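Local atomic coordinates of putative aliphatic sulfonates-binding protein (Escherichia coli, PDB entry 2X26), a protein that serves as the periplasmic, putative substrate-binding component of an ABC-type transport system that takes up aliphatic sulfonates. Residues K27-S32 with G199-G204; A214-Q219 with S240-R245. All blocks are in the same frame, centred on the assembly; numbering follows the deposited sequence. Where two conformers were deposited one is given.

Contact 1 of 2, residues K27-S32 with G199-G204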
loop_
_atom_site.group_PDB
_atom_site.type_symbol
_atom_site.label_atom_id
_atom_site.label_comp_id
_atom_site.label_asym_id
_atom_site.label_seq_id
_atom_site.Cartn_x
_atom_site.Cartn_y
_atom_site.Cartn_z
ATOM N N LYS A 27 -8.842 -21.256 -6.286
ATOM C CA LYS A 27 -8.416 -22.636 -6.318
ATOM C C LYS A 27 -8.035 -23.126 -4.921
ATOM O O LYS A 27 -8.350 -24.269 -4.565
ATOM C CB LYS A 27 -7.241 -22.790 -7.270
ATOM C CG LYS A 27 -7.614 -22.578 -8.721
ATOM C CD LYS A 27 -6.419 -22.865 -9.626
ATOM C CE LYS A 27 -5.379 -21.748 -9.629
ATOM N NZ LYS A 27 -3.965 -22.196 -9.943
ATOM N N ARG A 28 -7.387 -22.254 -4.098
ATOM C CA ARG A 28 -6.975 -22.722 -2.763
ATOM C C ARG A 28 -8.068 -22.872 -1.745
ATOM O O ARG A 28 -7.979 -23.737 -0.876
ATOM C CB ARG A 28 -5.910 -21.859 -2.153
ATOM C CG ARG A 28 -4.687 -22.006 -2.901
ATOM C CD ARG A 28 -3.591 -21.277 -2.260
ATOM N NE ARG A 28 -2.484 -21.363 -3.171
ATOM C CZ ARG A 28 -1.279 -20.916 -2.893
ATOM N NH1 ARG A 28 -1.062 -20.340 -1.718
ATOM N NH2 ARG A 28 -0.318 -21.050 -3.794
ATOM N N TYR A 29 -9.085 -22.033 -1.854
ATOM C CA TYR A 29 -10.205 -21.998 -0.957
ATOM C C TYR A 29 -11.547 -22.204 -1.779
ATOM O O TYR A 29 -12.335 -21.274 -1.931
ATOM C CB TYR A 29 -10.190 -20.669 -0.217
ATOM C CG TYR A 29 -8.887 -20.447 0.517
ATOM C CD1 TYR A 29 -8.640 -21.090 1.737
ATOM C CD2 TYR A 29 -7.894 -19.605 0.003
ATOM C CE1 TYR A 29 -7.408 -20.898 2.426
ATOM C CE2 TYR A 29 -6.661 -19.425 0.685
ATOM C CZ TYR A 29 -6.452 -20.058 1.910
ATOM O OH TYR A 29 -5.261 -19.904 2.624
ATOM N N PRO A 30 -11.773 -23.414 -2.297
ATOM C CA PRO A 30 -12.959 -23.623 -3.153
ATOM C C PRO A 30 -14.279 -23.487 -2.401
ATOM O O PRO A 30 -15.344 -23.431 -3.004
ATOM C CB PRO A 30 -12.793 -25.067 -3.652
ATOM C CG PRO A 30 -11.762 -25.706 -2.774
ATOM C CD PRO A 30 -10.898 -24.606 -2.245
ATOM N N GLU A 31 -14.200 -23.410 -1.083
ATOM C CA GLU A 31 -15.353 -23.349 -0.239
ATOM C C GLU A 31 -15.705 -21.942 0.196
ATOM O O GLU A 31 -16.686 -21.731 0.917
ATOM C CB GLU A 31 -15.045 -24.202 0.977
ATOM C CG GLU A 31 -16.163 -24.475 1.835
ATOM C CD GLU A 31 -16.075 -25.856 2.439
ATOM O OE1 GLU A 31 -15.010 -26.548 2.302
ATOM O OE2 GLU A 31 -17.089 -26.228 3.042
ATOM N N SER A 32 -14.924 -20.970 -0.248
ATOM C CA SER A 32 -15.192 -19.595 0.084
ATOM C C SER A 32 -15.540 -18.925 -1.186
ATOM O O SER A 32 -14.959 -19.231 -2.258
ATOM C CB SER A 32 -13.969 -18.898 0.682
ATOM O OG SER A 32 -13.551 -19.578 1.868
ATOM N N GLY A 199 -8.368 -16.110 11.665
ATOM C CA GLY A 199 -6.904 -15.920 11.767
ATOM C C GLY A 199 -6.072 -16.786 10.852
ATOM O O GLY A 199 -5.206 -16.272 10.143
ATOM N N ALA A 200 -6.278 -18.103 10.913
ATOM C CA ALA A 200 -5.519 -19.045 10.078
ATOM C C ALA A 200 -5.738 -18.737 8.609
ATOM O O ALA A 200 -4.772 -18.712 7.855
ATOM C CB ALA A 200 -5.911 -20.492 10.349
ATOM N N PHE A 201 -6.998 -18.463 8.243
ATOM C CA PHE A 201 -7.407 -18.148 6.866
ATOM C C PHE A 201 -6.677 -16.941 6.328
ATOM O O PHE A 201 -6.119 -16.988 5.235
ATOM C CB PHE A 201 -8.942 -17.927 6.788
ATOM C CG PHE A 201 -9.435 -17.515 5.428
ATOM C CD1 PHE A 201 -9.439 -18.415 4.367
ATOM C CD2 PHE A 201 -9.933 -16.237 5.221
ATOM C CE1 PHE A 201 -9.896 -18.027 3.096
ATOM C CE2 PHE A 201 -10.409 -15.866 3.975
ATOM C CZ PHE A 201 -10.393 -16.760 2.915
ATOM N N ILE A 202 -6.647 -15.868 7.109
ATOM C CA ILE A 202 -6.009 -14.630 6.677
ATOM C C ILE A 202 -4.505 -14.858 6.455
ATOM O O ILE A 202 -3.897 -14.353 5.503
ATOM C CB ILE A 202 -6.242 -13.510 7.708
ATOM C CG1 ILE A 202 -7.713 -13.046 7.656
ATOM C CG2 ILE A 202 -5.286 -12.321 7.467
ATOM C CD1 ILE A 202 -8.122 -12.479 6.305
ATOM N N GLN A 203 -3.912 -15.646 7.335
ATOM C CA GLN A 203 -2.492 -15.887 7.198
ATOM C C GLN A 203 -2.188 -16.602 5.889
ATOM O O GLN A 203 -1.200 -16.263 5.201
ATOM C CB GLN A 203 -1.982 -16.676 8.397
ATOM C CG GLN A 203 -2.089 -15.862 9.683
ATOM C CD GLN A 203 -1.393 -16.562 10.827
ATOM O OE1 GLN A 203 -0.225 -16.931 10.703
ATOM N NE2 GLN A 203 -2.115 -16.789 11.922
ATOM N N GLY A 204 -3.069 -17.515 5.518
ATOM C CA GLY A 204 -2.896 -18.309 4.318
ATOM C C GLY A 204 -3.160 -17.414 3.127
ATOM O O GLY A 204 -2.490 -17.554 2.080
#
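Tyr-29, where the backbone leaves helix 24-28, places its ring against helix 199-218 and meets Phe-201 and Gly-204. Just before it, at the end of helix 24-28, Arg-28 forms a salt bridge with Glu-211, about two turns beyond Gly-204. With CG of Tyr-29 anti to its carbonyl carbon (chi1 -57°), one face of the phenol receives the edge of Phe-201. CE1 of Phe-201 approaches CD1 of Tyr-29 to 3.6 Å, and Phe-201 CD1 lies 3.7 Å from Tyr-29 CE1. This is a T-shaped pair, with centroids 4.8 Å apart and planes at 76°. At the far end of the phenol, OH lies 3.3 Å from both CA and C of Gly-204, an approach permitted by the absence of a side chain there. Replacing Tyr-29 with alanine would probably leave the Phe-201 edge without its aromatic face and open a gap beside Gly-204. From Tyr-29 to Ser-32 the backbone makes a type I beta turn, closed by the hydrogen bond from Ser-32 N to Tyr-29 O (3.1 Å). Ser-32 brings OG within 4.2 Å of Phe-201 CE1, but OG is hydrogen-bonded to Pro-2 O and Ser-1 OG. Packing here stays within one lobe of the type II periplasmic-binding-protein fold: the turn leads from helix 24-28 into edge strand 33-38, while Phe-201 also packs on Pro-2, just before strand 4-9, and on Tyr-194 of helix 192-197.

Contact 2 of 2, residues A214-Q219 with S240-R245; sequences ALTRSQ and SYLDHR
Thr-216 faces Leu-242 and Arg-245 in a buried contact between the last turn of helix 199-218 and the end of helix 235-243 with the loop after it. Its CB lies 4.0 Å from CD2 of Leu-242, and the two branches beyond it divide the work. The methyl CG2 meets that same CD2, also at 4.0 Å, so a single leucine methyl sits against both carbons. OG1, placed between the backbone N and the carbonyl carbon (chi1 66°), lies 3.9 Å from NH1 of Arg-245, too long for a direct bond, and a water bridges the two. The water donates to Thr-216 OG1 at 2.9 Å and accepts from Arg-245 NH1 at 2.8 Å, lying in the guanidinium plane at its edge. OG1 also hydrogen-bonds to the carbonyl of Asp-213, whose carboxylate forms a salt bridge with NH2 of Arg-245. The arginine chain is bent at chi3 (86°), its guanidinium beside the water and Asp-213. Leu-242 packs on Ile-224 and Leu-227 of the intervening helix 220-231. Ile-14 of helix 14-21 touches Thr-216 and Arg-245, whereas His-244 stacks on Tyr-163 and bonds to Asp-160, after strand 155-159 of the other sheet, so segment 240-245 lies where the lobes meet.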
loop_
_atom_site.group_PDB
_atom_site.type_symbol
_atom_site.label_atom_id
_atom_site.label_comp_id
_atom_site.label_asym_id
_atom_site.label_seq_id
_atom_site.Cartn_x
_atom_site.Cartn_y
_atom_site.Cartn_z
ATOM N N ALA A 214 5.776 -13.023 -6.033
ATOM C CA ALA A 214 7.036 -13.656 -6.495
ATOM C C ALA A 214 7.010 -14.069 -7.987
ATOM O O ALA A 214 8.080 -14.240 -8.631
ATOM C CB ALA A 214 7.330 -14.810 -5.670
ATOM N N LEU A 215 5.802 -14.256 -8.522
ATOM C CA LEU A 215 5.656 -14.523 -9.958
ATOM C C LEU A 215 6.222 -13.397 -10.778
ATOM O O LEU A 215 6.612 -13.635 -11.921
ATOM C CB LEU A 215 4.179 -14.786 -10.343
ATOM C CG LEU A 215 3.550 -15.994 -9.626
ATOM C CD1 LEU A 215 2.054 -16.071 -9.964
ATOM C CD2 LEU A 215 4.240 -17.346 -9.939
ATOM N N THR A 216 6.237 -12.156 -10.250
ATOM C CA THR A 216 6.825 -11.049 -11.006
ATOM C C THR A 216 8.322 -11.270 -11.228
ATOM O O THR A 216 8.895 -10.670 -12.142
ATOM C CB THR A 216 6.628 -9.646 -10.369
ATOM O OG1 THR A 216 7.343 -9.572 -9.129
ATOM C CG2 THR A 216 5.150 -9.343 -10.177
ATOM N N ARG A 217 8.963 -12.114 -10.409
ATOM C CA ARG A 217 10.370 -12.470 -10.651
ATOM C C ARG A 217 10.500 -13.788 -11.403
ATOM O O ARG A 217 11.301 -13.912 -12.349
ATOM C CB ARG A 217 11.171 -12.526 -9.346
ATOM C CG ARG A 217 12.645 -12.841 -9.547
ATOM C CD ARG A 217 13.378 -12.976 -8.218
ATOM N NE ARG A 217 14.826 -13.113 -8.394
ATOM C CZ ARG A 217 15.711 -12.789 -7.453
ATOM N NH1 ARG A 217 15.286 -12.305 -6.291
ATOM N NH2 ARG A 217 17.014 -12.936 -7.667
ATOM N N SER A 218 9.726 -14.798 -11.012
ATOM C CA SER A 218 9.919 -16.139 -11.624
ATOM C C SER A 218 9.273 -16.254 -13.002
ATOM O O SER A 218 9.721 -17.040 -13.823
ATOM C CB SER A 218 9.412 -17.251 -10.698
ATOM O OG SER A 218 8.009 -17.055 -10.490
ATOM N N GLN A 219 8.261 -15.427 -13.248
ATOM C CA GLN A 219 7.559 -15.389 -14.529
ATOM C C GLN A 219 7.468 -13.913 -14.946
ATOM O O GLN A 219 6.371 -13.343 -15.149
ATOM C CB GLN A 219 6.160 -16.064 -14.442
ATOM C CG GLN A 219 6.159 -17.595 -14.516
ATOM C CD GLN A 219 4.853 -18.229 -14.003
ATOM O OE1 GLN A 219 3.761 -17.796 -14.342
ATOM N NE2 GLN A 219 4.981 -19.254 -13.176
ATOM N N SER A 240 10.332 -1.130 -15.912
ATOM C CA SER A 240 10.945 -0.135 -15.015
ATOM C C SER A 240 10.262 -0.175 -13.653
ATOM O O SER A 240 10.931 -0.195 -12.606
ATOM C CB SER A 240 10.785 1.250 -15.633
ATOM O OG SER A 240 11.442 2.266 -14.878
ATOM N N TYR A 241 8.930 -0.193 -13.658
ATOM C CA TYR A 241 8.170 -0.278 -12.430
ATOM C C TYR A 241 8.562 -1.484 -11.548
ATOM O O TYR A 241 8.805 -1.327 -10.321
ATOM C CB TYR A 241 6.683 -0.385 -12.784
ATOM C CG TYR A 241 5.767 -0.551 -11.627
ATOM C CD1 TYR A 241 5.273 0.545 -10.954
ATOM C CD2 TYR A 241 5.396 -1.819 -11.193
ATOM C CE1 TYR A 241 4.413 0.377 -9.836
ATOM C CE2 TYR A 241 4.543 -1.999 -10.119
ATOM C CZ TYR A 241 4.056 -0.915 -9.456
ATOM O OH TYR A 241 3.183 -1.130 -8.424
ATOM N N LEU A 242 8.667 -2.670 -12.147
ATOM C CA LEU A 242 9.068 -3.872 -11.380
ATOM C C LEU A 242 10.515 -3.773 -10.907
ATOM O O LEU A 242 10.844 -4.203 -9.776
ATOM C CB LEU A 242 8.870 -5.135 -12.247
ATOM C CG LEU A 242 7.409 -5.503 -12.546
ATOM C CD1 LEU A 242 7.531 -6.822 -13.353
ATOM C CD2 LEU A 242 6.582 -5.758 -11.257
ATOM N N ASP A 243 11.382 -3.165 -11.727
ATOM C CA ASP A 243 12.781 -2.996 -11.357
ATOM C C ASP A 243 12.988 -2.047 -10.125
ATOM O O ASP A 243 14.063 -2.053 -9.526
ATOM C CB ASP A 243 13.568 -2.479 -12.551
ATOM C CG ASP A 243 13.807 -3.535 -13.595
ATOM O OD1 ASP A 243 13.648 -4.739 -13.248
ATOM O OD2 ASP A 243 14.190 -3.163 -14.750
ATOM N N HIS A 244 12.000 -1.231 -9.778
ATOM C CA HIS A 244 12.145 -0.345 -8.612
ATOM C C HIS A 244 11.624 -0.995 -7.331
ATOM O O HIS A 244 11.587 -0.333 -6.293
ATOM C CB HIS A 244 11.425 0.988 -8.835
ATOM C CG HIS A 244 11.893 1.716 -10.051
ATOM N ND1 HIS A 244 11.039 2.440 -10.858
ATOM C CD2 HIS A 244 13.125 1.817 -10.608
ATOM C CE1 HIS A 244 11.729 2.966 -11.856
ATOM N NE2 HIS A 244 12.999 2.604 -11.728
ATOM N N ARG A 245 11.203 -2.265 -7.401
ATOM C CA ARG A 245 10.628 -2.944 -6.219
ATOM C C ARG A 245 11.598 -3.927 -5.626
ATOM O O ARG A 245 12.351 -4.606 -6.379
ATOM C CB ARG A 245 9.411 -3.759 -6.630
ATOM C CG ARG A 245 8.280 -2.867 -7.164
ATOM C CD ARG A 245 7.228 -3.793 -7.714
ATOM N NE ARG A 245 6.316 -4.231 -6.660
ATOM C CZ ARG A 245 6.063 -5.489 -6.295
ATOM N NH1 ARG A 245 6.710 -6.538 -6.835
ATOM N NH2 ARG A 245 5.136 -5.673 -5.333
HETATM O O HOH W 1 8.772 -7.141 -8.624
#

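Both contacts are made by the long helix 199-218, contact 1 by its first turns and contact 2 by its last. Their centres are 25 Å apart and their nearest atoms about 8 Å, so they do not touch; the part of the helix between them pairs with an arginine of each neighbouring segment. Contact 1 lies within one lobe and farther out, its centre 22 Å from that of the chain against 16 Å for contact 2, which sits where that lobe meets the second. At contact 2 a bound glycerol, probably from the crystallisation liquor, lies about 3 Å from the Arg-245 side chain and hydrogen-bonds to its NH2.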